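Sts-2 protein (Mus musculus, PDB 3D4I) shows acid-dependent phosphatase activity through this 2H-phosphatase domain, and probably interferes with CBL-mediated down-regulation of receptor-type tyrosine kinases. Local coordinates at residues 9-17 / 195-206. Numbering follows the deposited sequence.
Sequences RRGILVIRH and GITLIVSHSSAL. Unlike the reference sequence in segment 9-17: I15 (reference Val).
R16 and S203 meet where two neighbouring parallel strands, 11-16 and 196-201, end side by side. Up to that point a ladder of backbone hydrogen bonds, starting from G11 N to G195 O, alternates the odd residues G11, L13 and I15 with T197, I199 and S201, prolonged by H17 N to S201 O. Branched, apolar residues suit this buried ladder: V14 lays CG2 against I199 CB (4.0 Å), while its CG1 reaches L206 CD1 (3.9 Å), joining the strand to the short helix 205-208 that follows its neighbour. On the other face L13 and L198 lie alongside each other, their CD2 atoms touching.

R16 CB rests near L206 CD1; chi1 (-165°) puts R16 CG opposite the backbone N and 3.5 Å from S203 OG, and the bend at chi2 (-143°) then carries CD and NE past that oxygen. R16 NE donates to S203 OG at 2.8 Å, a somewhat bent bond (142°), the hydroxyl lying at the guanidinium edge, in its plane. Beyond, R16 NH1 donates to H17 O at 3.2 Å, from above the carbonyl plane, and H17 CE1 sits over one guanidinium face. Arginine suits the place because one flat group can grip a hydroxyl and a carbonyl together; a leucine here would probably leave S203 OG and H17 O without these donors and take away the flat surface beside the H17 ring.

H17 follows R16 in an Arg-His-Gly motif, and its ring sits obliquely to that of H202, 5.8 Å between centroids, consistent with the two active-site histidines of this superfamily. H202 NE2 bonds to S95 OG, and both rings touch helix 98-111. The two strands lie at the middle of the mixed sheet, flanked by parallel strand 89-94 beyond 196-201 and antiparallel strand 236-241 beyond 11-16.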
loop_
_atom_site.group_PDB
_atom_site.type_symbol
_atom_site.label_atom_id
_atom_site.label_comp_id
_atom_site.label_asym_id
_atom_site.label_seq_id
_atom_site.Cartn_x
_atom_site.Cartn_y
_atom_site.Cartn_z
ATOM N N ARG A 9 21.073 -4.119 -23.586
ATOM C CA ARG A 9 20.659 -2.837 -24.151
ATOM C C ARG A 9 20.438 -1.826 -23.049
ATOM O O ARG A 9 19.861 -2.150 -22.000
ATOM C CB ARG A 9 19.379 -2.996 -24.975
ATOM C CG ARG A 9 19.606 -3.684 -26.313
ATOM C CD ARG A 9 18.304 -4.128 -26.963
ATOM N NE ARG A 9 18.594 -4.881 -28.189
ATOM C CZ ARG A 9 18.284 -4.484 -29.426
ATOM N NH1 ARG A 9 17.631 -3.347 -29.633
ATOM N NH2 ARG A 9 18.609 -5.247 -30.465
ATOM N N ARG A 10 20.925 -0.617 -23.289
ATOM C CA ARG A 10 20.654 0.519 -22.434
ATOM C C ARG A 10 19.143 0.755 -22.296
ATOM O O ARG A 10 18.408 0.750 -23.291
ATOM C CB ARG A 10 21.316 1.763 -23.016
ATOM C CG ARG A 10 21.667 2.757 -21.960
ATOM C CD ARG A 10 22.295 3.973 -22.521
ATOM N NE ARG A 10 22.411 4.954 -21.452
ATOM C CZ ARG A 10 22.822 6.206 -21.609
ATOM N NH1 ARG A 10 23.151 6.657 -22.812
ATOM N NH2 ARG A 10 22.883 7.011 -20.545
ATOM N N GLY A 11 18.685 1.010 -21.071
ATOM C CA GLY A 11 17.259 1.267 -20.838
ATOM C C GLY A 11 16.992 2.580 -20.122
ATOM O O GLY A 11 17.822 3.052 -19.329
ATOM N N ILE A 12 15.831 3.164 -20.408
ATOM C CA ILE A 12 15.340 4.356 -19.707
ATOM C C ILE A 12 13.926 4.011 -19.224
ATOM O O ILE A 12 13.062 3.679 -20.031
ATOM C CB ILE A 12 15.302 5.592 -20.621
ATOM C CG1 ILE A 12 16.714 6.183 -20.794
ATOM C CG2 ILE A 12 14.319 6.682 -20.074
ATOM C CD1 ILE A 12 17.110 7.105 -19.668
ATOM N N LEU A 13 13.728 4.047 -17.906
ATOM C CA LEU A 13 12.472 3.613 -17.297
ATOM C C LEU A 13 11.899 4.812 -16.570
ATOM O O LEU A 13 12.437 5.260 -15.550
ATOM C CB LEU A 13 12.693 2.434 -16.334
ATOM C CG LEU A 13 11.436 1.869 -15.644
ATOM C CD1 LEU A 13 10.417 1.334 -16.656
ATOM C CD2 LEU A 13 11.877 0.758 -14.664
ATOM N N VAL A 14 10.828 5.350 -17.139
ATOM C CA VAL A 14 10.219 6.557 -16.619
ATOM C C VAL A 14 9.103 6.077 -15.723
ATOM O O VAL A 14 8.302 5.233 -16.134
ATOM C CB VAL A 14 9.647 7.450 -17.728
ATOM C CG1 VAL A 14 9.067 8.735 -17.112
ATOM C CG2 VAL A 14 10.756 7.815 -18.749
ATOM N N ILE A 15 9.099 6.606 -14.503
ATOM C CA ILE A 15 8.267 6.124 -13.409
ATOM C C ILE A 15 7.549 7.310 -12.755
ATOM O O ILE A 15 8.201 8.278 -12.308
ATOM C CB ILE A 15 9.144 5.400 -12.337
ATOM C CG1 ILE A 15 9.904 4.216 -12.977
ATOM C CG2 ILE A 15 8.264 4.820 -11.185
ATOM C CD1 ILE A 15 10.937 3.581 -12.083
ATOM N N ARG A 16 6.223 7.202 -12.641
ATOM C CA ARG A 16 5.441 8.207 -11.936
ATOM C C ARG A 16 5.559 8.033 -10.418
ATOM O O ARG A 16 5.628 6.909 -9.898
ATOM C CB ARG A 16 3.966 8.194 -12.370
ATOM C CG ARG A 16 3.198 9.466 -11.929
ATOM C CD ARG A 16 1.768 9.027 -11.525
ATOM N NE ARG A 16 0.835 10.112 -11.219
ATOM C CZ ARG A 16 0.288 10.307 -10.027
ATOM N NH1 ARG A 16 0.591 9.511 -8.964
ATOM N NH2 ARG A 16 -0.571 11.323 -9.897
ATOM N N HIS A 17 5.602 9.149 -9.710
ATOM C CA HIS A 17 5.685 9.119 -8.265
ATOM C C HIS A 17 4.480 8.365 -7.670
ATOM O O HIS A 17 3.438 8.221 -8.312
ATOM C CB HIS A 17 5.747 10.567 -7.714
ATOM C CG HIS A 17 4.573 11.418 -8.114
ATOM N ND1 HIS A 17 3.324 11.290 -7.544
ATOM C CD2 HIS A 17 4.470 12.418 -9.025
ATOM C CE1 HIS A 17 2.502 12.174 -8.090
ATOM N NE2 HIS A 17 3.175 12.871 -8.992
ATOM N N GLY A 195 23.022 -0.569 -18.568
ATOM C CA GLY A 195 21.901 -0.900 -17.693
ATOM C C GLY A 195 20.759 0.093 -17.830
ATOM O O GLY A 195 20.647 0.823 -18.843
ATOM N N ILE A 196 19.901 0.107 -16.814
ATOM C CA ILE A 196 18.715 0.956 -16.807
ATOM C C ILE A 196 18.906 2.215 -15.973
ATOM O O ILE A 196 19.347 2.155 -14.831
ATOM C CB ILE A 196 17.469 0.178 -16.296
ATOM C CG1 ILE A 196 17.239 -1.094 -17.127
ATOM C CG2 ILE A 196 16.205 1.094 -16.253
ATOM C CD1 ILE A 196 16.063 -1.954 -16.635
ATOM N N THR A 197 18.550 3.353 -16.557
ATOM C CA THR A 197 18.457 4.608 -15.837
ATOM C C THR A 197 16.999 4.872 -15.445
ATOM O O THR A 197 16.101 4.834 -16.288
ATOM C CB THR A 197 18.954 5.780 -16.712
ATOM O OG1 THR A 197 20.343 5.584 -17.002
ATOM C CG2 THR A 197 18.768 7.135 -15.993
ATOM N N LEU A 198 16.768 5.171 -14.165
ATOM C CA LEU A 198 15.401 5.531 -13.727
ATOM C C LEU A 198 15.174 7.031 -13.838
ATOM O O LEU A 198 16.047 7.817 -13.484
ATOM C CB LEU A 198 15.157 5.041 -12.296
ATOM C CG LEU A 198 15.528 3.585 -11.912
ATOM C CD1 LEU A 198 15.103 3.303 -10.464
ATOM C CD2 LEU A 198 14.891 2.564 -12.822
ATOM N N ILE A 199 14.010 7.416 -14.358
ATOM C CA ILE A 199 13.593 8.793 -14.459
ATOM C C ILE A 199 12.321 8.875 -13.608
ATOM O O ILE A 199 11.250 8.479 -14.047
ATOM C CB ILE A 199 13.274 9.213 -15.940
ATOM C CG1 ILE A 199 14.479 8.981 -16.894
ATOM C CG2 ILE A 199 12.753 10.654 -16.019
ATOM C CD1 ILE A 199 15.747 9.713 -16.545
ATOM N N VAL A 200 12.452 9.366 -12.379
ATOM C CA VAL A 200 11.335 9.337 -11.433
ATOM C C VAL A 200 10.708 10.716 -11.423
ATOM O O VAL A 200 11.326 11.690 -10.965
ATOM C CB VAL A 200 11.797 8.982 -10.009
ATOM C CG1 VAL A 200 10.562 8.901 -9.061
ATOM C CG2 VAL A 200 12.581 7.646 -10.012
ATOM N N SER A 201 9.492 10.803 -11.942
ATOM C CA SER A 201 8.937 12.103 -12.320
ATOM C C SER A 201 7.417 12.056 -12.232
ATOM O O SER A 201 6.856 11.332 -11.384
ATOM C CB SER A 201 9.449 12.475 -13.731
ATOM O OG SER A 201 9.039 13.779 -14.117
ATOM N N HIS A 202 6.768 12.816 -13.111
ATOM C CA HIS A 202 5.348 13.120 -13.091
ATOM C C HIS A 202 4.662 12.380 -14.219
ATOM O O HIS A 202 5.335 11.866 -15.104
ATOM C CB HIS A 202 5.168 14.636 -13.283
ATOM C CG HIS A 202 5.916 15.443 -12.261
ATOM N ND1 HIS A 202 5.377 15.774 -11.034
ATOM C CD2 HIS A 202 7.187 15.909 -12.253
ATOM C CE1 HIS A 202 6.275 16.453 -10.332
ATOM N NE2 HIS A 202 7.387 16.531 -11.044
ATOM N N SER A 203 3.333 12.319 -14.192
ATOM C CA SER A 203 2.586 11.621 -15.248
ATOM C C SER A 203 2.966 12.183 -16.622
ATOM O O SER A 203 3.169 11.438 -17.566
ATOM C CB SER A 203 1.087 11.763 -15.017
ATOM O OG SER A 203 0.691 10.984 -13.896
ATOM N N SER A 204 3.079 13.501 -16.708
ATOM C CA SER A 204 3.487 14.159 -17.967
ATOM C C SER A 204 4.779 13.604 -18.592
ATOM O O SER A 204 4.910 13.538 -19.833
ATOM C CB SER A 204 3.660 15.653 -17.722
ATOM O OG SER A 204 4.392 15.871 -16.544
ATOM N N ALA A 205 5.739 13.250 -17.739
ATOM C CA ALA A 205 7.045 12.802 -18.192
ATOM C C ALA A 205 7.008 11.468 -18.953
ATOM O O ALA A 205 7.913 11.197 -19.752
ATOM C CB ALA A 205 8.033 12.720 -17.018
ATOM N N LEU A 206 6.011 10.619 -18.690
ATOM C CA LEU A 206 5.936 9.340 -19.404
ATOM C C LEU A 206 5.785 9.573 -20.909
ATOM O O LEU A 206 6.198 8.731 -21.700
ATOM C CB LEU A 206 4.846 8.400 -18.873
ATOM C CG LEU A 206 5.256 7.498 -17.686
ATOM C CD1 LEU A 206 5.233 8.284 -16.398
ATOM C CD2 LEU A 206 4.346 6.290 -17.568
HETATM O O HOH W 1 21.261 3.751 -18.800
HETATM O O HOH W 2 2.055 13.202 -11.678
#